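Local coordinates for protein alkaline phosphatase (Thermus thermophilus, PDB 7KWD) that probably removes phosphate groups from a range of compounds as a homodimeric, zinc- and magnesium-dependent alkaline phosphatase, at residues Gly224-Gly229 against Gly243-Lys248; Val231-Asp236 against Asp275-Leu280. One frame throughout, in Å; residues are numbered along the deposited sequence.

Interaction 1: residues Gly224-Gly229 against Gly243-Lys248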
ATOM      1  N   GLY A 224     -11.342 -22.346  24.248  1.00 21.13           N
ATOM      2  CA  GLY A 224     -12.426 -21.379  24.253  1.00 23.84           C
ATOM      3  C   GLY A 224     -12.942 -21.114  22.855  1.00 26.43           C
ATOM      4  O   GLY A 224     -12.186 -20.723  21.963  1.00 27.29           O
ATOM      5  N   VAL A 225     -14.235 -21.360  22.651  1.00 22.48           N
ATOM      6  CA  VAL A 225     -14.898 -21.282  21.355  1.00 24.47           C
ATOM      7  C   VAL A 225     -16.148 -20.445  21.588  1.00 24.68           C
ATOM      8  O   VAL A 225     -17.023 -20.842  22.362  1.00 24.49           O
ATOM      9  CB  VAL A 225     -15.237 -22.675  20.807  1.00 27.47           C
ATOM     10  CG1 VAL A 225     -15.843 -22.604  19.454  1.00 22.71           C
ATOM     11  CG2 VAL A 225     -13.997 -23.559  20.692  1.00 20.67           C
ATOM     12  N   PHE A 226     -16.225 -19.280  20.936  1.00 23.09           N
ATOM     13  CA  PHE A 226     -17.152 -18.247  21.347  1.00 21.82           C
ATOM     14  C   PHE A 226     -18.224 -17.872  20.343  1.00 30.64           C
ATOM     15  O   PHE A 226     -19.064 -17.021  20.657  1.00 28.02           O
ATOM     16  CB  PHE A 226     -16.342 -16.997  21.719  1.00 28.10           C
ATOM     17  CG  PHE A 226     -15.318 -17.257  22.769  1.00 25.19           C
ATOM     18  CD1 PHE A 226     -15.677 -17.346  24.107  1.00 27.02           C
ATOM     19  CD2 PHE A 226     -14.005 -17.475  22.416  1.00 23.85           C
ATOM     20  CE1 PHE A 226     -14.712 -17.619  25.083  1.00 28.46           C
ATOM     21  CE2 PHE A 226     -13.041 -17.751  23.355  1.00 24.98           C
ATOM     22  CZ  PHE A 226     -13.380 -17.823  24.701  1.00 21.28           C
ATOM     23  N   ALA A 227     -18.222 -18.480  19.160  1.00 22.24           N
ATOM     24  CA  ALA A 227     -19.233 -18.245  18.141  1.00 24.95           C
ATOM     25  C   ALA A 227     -19.353 -19.495  17.282  1.00 26.32           C
ATOM     26  O   ALA A 227     -18.462 -20.362  17.277  1.00 24.01           O
ATOM     27  CB  ALA A 227     -18.892 -17.022  17.271  1.00 28.21           C
ATOM     28  N   ASP A 228     -20.461 -19.579  16.532  1.00 27.33           N
ATOM     29  CA  ASP A 228     -20.647 -20.735  15.662  1.00 23.36           C
ATOM     30  C   ASP A 228     -19.549 -20.783  14.612  1.00 24.20           C
ATOM     31  O   ASP A 228     -18.943 -21.840  14.384  1.00 25.01           O
ATOM     32  CB  ASP A 228     -22.003 -20.717  14.954  1.00 27.89           C
ATOM     33  CG  ASP A 228     -22.280 -22.037  14.250  1.00 25.88           C
ATOM     34  OD1 ASP A 228     -22.499 -23.039  14.964  1.00 27.34           O
ATOM     35  OD2 ASP A 228     -22.220 -22.081  13.006  1.00 28.55           O
ATOM     36  N   GLY A 229     -19.312 -19.635  13.936  1.00 28.31           N
ATOM     37  CA  GLY A 229     -18.230 -19.452  12.988  1.00 28.91           C
ATOM     38  C   GLY A 229     -17.190 -18.472  13.511  1.00 26.84           C
ATOM     39  O   GLY A 229     -16.771 -18.572  14.668  1.00 23.11           O
ATOM     40  N   GLY A 243     -22.570 -10.785  22.956  1.00 32.22           N
ATOM     41  CA  GLY A 243     -21.868 -11.370  24.079  1.00 32.84           C
ATOM     42  C   GLY A 243     -20.716 -12.254  23.642  1.00 38.36           C
ATOM     43  O   GLY A 243     -20.719 -13.474  23.881  1.00 32.95           O
ATOM     44  N   VAL A 244     -19.739 -11.649  22.988  1.00 35.06           N
ATOM     45  CA  VAL A 244     -18.541 -12.354  22.528  1.00 29.71           C
ATOM     46  C   VAL A 244     -17.340 -11.602  23.077  1.00 28.38           C
ATOM     47  O   VAL A 244     -17.408 -10.399  23.369  1.00 24.58           O
ATOM     48  CB  VAL A 244     -18.485 -12.456  20.974  1.00 29.26           C
ATOM     49  CG1 VAL A 244     -19.655 -13.255  20.502  1.00 25.10           C
ATOM     50  CG2 VAL A 244     -18.506 -11.070  20.333  1.00 31.32           C
ATOM     51  N   PRO A 245     -16.205 -12.296  23.233  1.00 25.87           N
ATOM     52  CA  PRO A 245     -15.021 -11.606  23.761  1.00 28.82           C
ATOM     53  C   PRO A 245     -14.381 -10.748  22.682  1.00 28.71           C
ATOM     54  O   PRO A 245     -14.567 -10.973  21.483  1.00 29.37           O
ATOM     55  CB  PRO A 245     -14.101 -12.741  24.211  1.00 31.80           C
ATOM     56  CG  PRO A 245     -14.534 -13.955  23.418  1.00 36.75           C
ATOM     57  CD  PRO A 245     -15.935 -13.715  22.907  1.00 26.87           C
ATOM     58  N   SER A 246     -13.697  -9.700  23.130  1.00 25.91           N
ATOM     59  CA  SER A 246     -12.780  -8.957  22.278  1.00 28.91           C
ATOM     60  C   SER A 246     -11.482  -9.747  22.110  1.00 26.97           C
ATOM     61  O   SER A 246     -11.150 -10.622  22.912  1.00 28.38           O
ATOM     62  CB  SER A 246     -12.456  -7.589  22.892  1.00 28.20           C
ATOM     63  OG  SER A 246     -11.808  -7.763  24.151  1.00 24.35           O
ATOM     64  N   LEU A 247     -10.718  -9.413  21.077  1.00 26.63           N
ATOM     65  CA  LEU A 247      -9.406 -10.051  20.966  1.00 21.84           C
ATOM     66  C   LEU A 247      -8.597  -9.832  22.247  1.00 28.69           C
ATOM     67  O   LEU A 247      -7.960 -10.764  22.765  1.00 25.21           O
ATOM     68  CB  LEU A 247      -8.685  -9.535  19.732  1.00 24.35           C
ATOM     69  CG  LEU A 247      -7.383 -10.287  19.390  1.00 23.61           C
ATOM     70  CD1 LEU A 247      -7.617 -11.768  19.234  1.00 23.19           C
ATOM     71  CD2 LEU A 247      -6.803  -9.683  18.104  1.00 26.04           C
ATOM     72  N   LYS A 248      -8.650  -8.614  22.800  1.00 25.22           N
ATOM     73  CA  LYS A 248      -7.918  -8.330  24.034  1.00 20.98           C
ATOM     74  C   LYS A 248      -8.308  -9.287  25.147  1.00 23.02           C
ATOM     75  O   LYS A 248      -7.436  -9.830  25.855  1.00 21.78           O
ATOM     76  CB  LYS A 248      -8.182  -6.883  24.481  1.00 24.74           C
ATOM     77  CG  LYS A 248      -7.466  -6.498  25.796  1.00 31.25           C
ATOM     78  CD  LYS A 248      -7.842  -5.055  26.173  1.00 37.20           C
ATOM     79  CE  LYS A 248      -7.027  -4.508  27.348  1.00 39.67           C
ATOM     80  NZ  LYS A 248      -7.534  -3.146  27.710  1.00 47.04           N
TER
HETATM   81  O   HOH W   1     -19.161 -15.926  23.244  1.00 31.52           O
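Pro245 lays its ring over one face of Phe226, a compact example of proline-aromatic CH-pi packing. CG of Pro245 stands 3.6 Å from the centroid of the Phe226 ring and 17° off the ring normal, displaced toward the rim where the ring joins its CB. Its closest ring atom is Phe226 CG, 3.5 Å from Pro245 CG, while Pro245 CD slides down to Phe226 CB, also at 3.5 Å, so the pyrrolidine reaches past the aromatic face onto the root of the side chain. With CG anti to its own carbonyl carbon (chi1 -56°), Phe226 swings its ring beside the backbone N and presents this face to the proline. Beside this CH-pi contact, Val244 CG1 rests 3.8 Å from the carbonyl oxygen of Phe226. No hydrogen bond joins the segments directly; a water at the edge of the phenyl ring lies between two carbonyls, 2.8 Å from Phe226 O and 3.0 Å from Gly243 O, within hydrogen-bonding distance of each. Met250 of helix 247-259 touches both Phe226 and Pro245, so the pair packs where the chain leaving strand 222-225, itself paired with strands 176-178 and 206-208, meets the lead-in to that helix.

Interaction 2: residues Val231-Asp236 against Asp275-Leu280. With ZN (zinc ion), chain F.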
ATOM      1  N   VAL A 231     -15.521 -15.197  15.173  1.00 24.60           N
ATOM      2  CA  VAL A 231     -15.954 -14.251  16.211  1.00 25.30           C
ATOM      3  C   VAL A 231     -16.438 -12.979  15.536  1.00 27.45           C
ATOM      4  O   VAL A 231     -15.875 -12.577  14.498  1.00 26.89           O
ATOM      5  CB  VAL A 231     -14.806 -13.948  17.193  1.00 24.28           C
ATOM      6  CG1 VAL A 231     -15.272 -13.035  18.307  1.00 24.16           C
ATOM      7  CG2 VAL A 231     -14.269 -15.251  17.743  1.00 29.41           C
ATOM      8  N   PRO A 232     -17.494 -12.339  16.036  1.00 27.27           N
ATOM      9  CA  PRO A 232     -17.971 -11.104  15.405  1.00 26.81           C
ATOM     10  C   PRO A 232     -16.902 -10.012  15.330  1.00 24.24           C
ATOM     11  O   PRO A 232     -16.046  -9.870  16.210  1.00 24.43           O
ATOM     12  CB  PRO A 232     -19.140 -10.673  16.309  1.00 26.47           C
ATOM     13  CG  PRO A 232     -19.657 -11.974  16.905  1.00 27.21           C
ATOM     14  CD  PRO A 232     -18.428 -12.855  17.062  1.00 27.76           C
ATOM     15  N   TYR A 233     -17.021  -9.199  14.280  1.00 27.30           N
ATOM     16  CA  TYR A 233     -16.238  -7.975  14.173  1.00 25.87           C
ATOM     17  C   TYR A 233     -16.329  -7.127  15.435  1.00 28.71           C
ATOM     18  O   TYR A 233     -17.392  -7.029  16.067  1.00 24.42           O
ATOM     19  CB  TYR A 233     -16.730  -7.156  12.997  1.00 28.67           C
ATOM     20  CG  TYR A 233     -16.523  -7.749  11.647  1.00 27.56           C
ATOM     21  CD1 TYR A 233     -15.262  -7.744  11.062  1.00 24.76           C
ATOM     22  CD2 TYR A 233     -17.603  -8.270  10.919  1.00 29.78           C
ATOM     23  CE1 TYR A 233     -15.070  -8.264   9.766  1.00 26.46           C
ATOM     24  CE2 TYR A 233     -17.423  -8.791   9.652  1.00 24.02           C
ATOM     25  CZ  TYR A 233     -16.149  -8.792   9.084  1.00 26.23           C
ATOM     26  OH  TYR A 233     -15.925  -9.302   7.829  1.00 26.41           O
ATOM     27  N   GLU A 234     -15.216  -6.476  15.767  1.00 26.92           N
ATOM     28  CA  GLU A 234     -15.220  -5.483  16.840  1.00 30.45           C
ATOM     29  C   GLU A 234     -16.377  -4.479  16.714  1.00 21.34           C
ATOM     30  O   GLU A 234     -17.016  -4.135  17.711  1.00 28.71           O
ATOM     31  CB  GLU A 234     -13.882  -4.741  16.868  1.00 26.60           C
ATOM     32  CG  GLU A 234     -13.791  -3.619  17.900  1.00 24.96           C
ATOM     33  CD  GLU A 234     -13.858  -4.082  19.350  1.00 27.32           C
ATOM     34  OE1 GLU A 234     -13.700  -5.293  19.666  1.00 30.88           O
ATOM     35  OE2 GLU A 234     -14.110  -3.206  20.200  1.00 32.77           O
ATOM     36  N   ILE A 235     -16.658  -3.990  15.508  1.00 24.64           N
ATOM     37  CA  ILE A 235     -17.709  -2.976  15.409  1.00 28.95           C
ATOM     38  C   ILE A 235     -19.038  -3.539  15.902  1.00 30.01           C
ATOM     39  O   ILE A 235     -19.838  -2.832  16.520  1.00 31.09           O
ATOM     40  CB  ILE A 235     -17.806  -2.433  13.967  1.00 24.79           C
ATOM     41  CG1 ILE A 235     -18.668  -1.169  13.954  1.00 29.59           C
ATOM     42  CG2 ILE A 235     -18.344  -3.477  12.990  1.00 28.72           C
ATOM     43  CD1 ILE A 235     -18.717  -0.450  12.625  1.00 30.46           C
ATOM     44  N   ASP A 236     -19.278  -4.820  15.668  1.00 30.12           N
ATOM     45  CA  ASP A 236     -20.537  -5.436  16.073  1.00 30.26           C
ATOM     46  C   ASP A 236     -20.519  -5.752  17.565  1.00 30.74           C
ATOM     47  O   ASP A 236     -21.491  -5.472  18.270  1.00 34.61           O
ATOM     48  CB  ASP A 236     -20.785  -6.679  15.212  1.00 29.55           C
ATOM     49  CG  ASP A 236     -20.933  -6.345  13.719  1.00 29.79           C
ATOM     50  OD1 ASP A 236     -21.498  -5.286  13.395  1.00 28.07           O
ATOM     51  OD2 ASP A 236     -20.490  -7.142  12.854  1.00 26.68           O
ATOM     52  N   ASP A 275      -8.840  -8.876   7.352  1.00 22.29           N
ATOM     53  CA  ASP A 275      -9.002  -9.461   6.024  1.00 27.21           C
ATOM     54  C   ASP A 275     -10.471  -9.527   5.625  1.00 22.67           C
ATOM     55  O   ASP A 275     -10.858  -9.031   4.569  1.00 25.91           O
ATOM     56  CB  ASP A 275      -8.360 -10.855   6.017  1.00 23.60           C
ATOM     57  CG  ASP A 275      -8.414 -11.527   4.685  1.00 25.29           C
ATOM     58  OD1 ASP A 275      -7.832 -10.962   3.718  1.00 20.55           O
ATOM     59  OD2 ASP A 275      -9.008 -12.633   4.611  1.00 24.32           O
ATOM     60  N   HIS A 276     -11.313 -10.074   6.501  1.00 21.82           N
ATOM     61  CA  HIS A 276     -12.712 -10.285   6.156  1.00 24.85           C
ATOM     62  C   HIS A 276     -13.417  -8.968   5.882  1.00 24.82           C
ATOM     63  O   HIS A 276     -14.175  -8.848   4.917  1.00 24.89           O
ATOM     64  CB  HIS A 276     -13.426 -11.032   7.283  1.00 27.10           C
ATOM     65  CG  HIS A 276     -12.855 -12.387   7.534  1.00 27.36           C
ATOM     66  ND1 HIS A 276     -13.234 -13.165   8.594  1.00 23.28           N
ATOM     67  CD2 HIS A 276     -11.908 -13.090   6.873  1.00 27.31           C
ATOM     68  CE1 HIS A 276     -12.563 -14.302   8.577  1.00 31.54           C
ATOM     69  NE2 HIS A 276     -11.749 -14.284   7.542  1.00 30.70           N
ATOM     70  N   ALA A 277     -13.199  -7.970   6.741  1.00 24.68           N
ATOM     71  CA  ALA A 277     -13.829  -6.683   6.503  1.00 25.33           C
ATOM     72  C   ALA A 277     -13.350  -6.097   5.196  1.00 24.74           C
ATOM     73  O   ALA A 277     -14.121  -5.461   4.474  1.00 23.48           O
ATOM     74  CB  ALA A 277     -13.534  -5.721   7.649  1.00 27.93           C
ATOM     75  N   ASN A 278     -12.063  -6.277   4.884  1.00 21.77           N
ATOM     76  CA  ASN A 278     -11.563  -5.742   3.624  1.00 25.09           C
ATOM     77  C   ASN A 278     -12.201  -6.452   2.451  1.00 22.87           C
ATOM     78  O   ASN A 278     -12.412  -5.831   1.397  1.00 21.27           O
ATOM     79  CB  ASN A 278     -10.044  -5.846   3.554  1.00 24.69           C
ATOM     80  CG  ASN A 278      -9.352  -4.816   4.458  1.00 29.65           C
ATOM     81  OD1 ASN A 278      -9.929  -3.803   4.835  1.00 25.30           O
ATOM     82  ND2 ASN A 278      -8.113  -5.103   4.810  1.00 22.04           N
ATOM     83  N   HIS A 279     -12.471  -7.763   2.606  1.00 23.00           N
ATOM     84  CA  HIS A 279     -13.232  -8.511   1.608  1.00 25.28           C
ATOM     85  C   HIS A 279     -14.623  -7.905   1.407  1.00 24.21           C
ATOM     86  O   HIS A 279     -15.071  -7.723   0.268  1.00 26.72           O
ATOM     87  CB  HIS A 279     -13.364  -9.974   2.034  1.00 23.57           C
ATOM     88  CG  HIS A 279     -12.176 -10.819   1.714  1.00 23.66           C
ATOM     89  ND1 HIS A 279     -11.646 -10.900   0.445  1.00 27.65           N
ATOM     90  CD2 HIS A 279     -11.407 -11.618   2.495  1.00 20.10           C
ATOM     91  CE1 HIS A 279     -10.621 -11.729   0.452  1.00 25.39           C
ATOM     92  NE2 HIS A 279     -10.471 -12.191   1.679  1.00 25.89           N
ATOM     93  N   LEU A 280     -15.322  -7.582   2.510  1.00 25.65           N
ATOM     94  CA  LEU A 280     -16.624  -6.930   2.377  1.00 27.87           C
ATOM     95  C   LEU A 280     -16.538  -5.533   1.746  1.00 28.38           C
ATOM     96  O   LEU A 280     -17.556  -5.017   1.280  1.00 28.92           O
ATOM     97  CB  LEU A 280     -17.305  -6.775   3.734  1.00 26.92           C
ATOM     98  CG  LEU A 280     -17.313  -7.990   4.645  1.00 27.65           C
ATOM     99  CD1 LEU A 280     -18.029  -7.691   5.916  1.00 30.94           C
ATOM    100  CD2 LEU A 280     -17.948  -9.145   3.944  1.00 30.09           C
TER
HETATM  101 ZN    ZN F 604      -8.823 -13.250   2.728  1.00 30.30          ZN
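Tyr233 reaches Ala277, His276 and Leu280 of helix 273-280 with its ring and hydroxyl, although the closest CA atoms, those of Tyr233 and Ala277, are 8.1 Å apart. Before it, Val231 O accepts a hydrogen bond from Arg273 at the start of that helix. The tyrosine's first torsion (chi1 -66°) sets CG opposite the carbonyl carbon and sends the ring out to the helix flank. There Tyr233 CE1 packs against Ala277 CB at 3.6 Å, while the backbone N of Ala277 meets the ring at its edge. Tyr233 OH comes within 3.1 Å of His276 CB; Ala277 N and His276 O are also close, but at angles too poor for a hydrogen bond. Leu280 CD1, arriving from the opposite direction, lies 3.8 Å from Tyr233 CZ. Cutting Tyr233 back to an alanine is likely to open a gap beside helix 273-280, leaving Ala277 CB and Leu280 CD1 without their aromatic neighbour and His276 CB without the hydroxyl against it. Next, Glu234 N is hydrogen-bonded to OD1 of Asp289. Across the contact, Asp275 OD2 (2.0 Å) and His279 NE2 (2.2 Å), one helical turn apart, bind a zinc ion that His433 also ligates, as belongs to the alkaline phosphatase metal centre.

Overall arrangement
Interactions 1 and 2 lie about 13 Å apart between centres, and their segments alternate along the chain: 224-229, 231-236, 243-248, then 275-280. The path thus runs from strand 222-225 through helix 234-239 to helix 247-259 before reaching helix 273-280. They meet directly where Val244 CG1 packs on Pro232 CD at 3.7 Å and Pro245 O approaches Val231 CG1. Interaction 1 lies away from the metal sites, whereas interaction 2 backs onto a zinc site. The principle illustrated is that one short run of chain, packing first on the lead-in to helix 247-259 and then on helix 273-280, joins the end of strand 222-225 to the metal-bearing part of the fold.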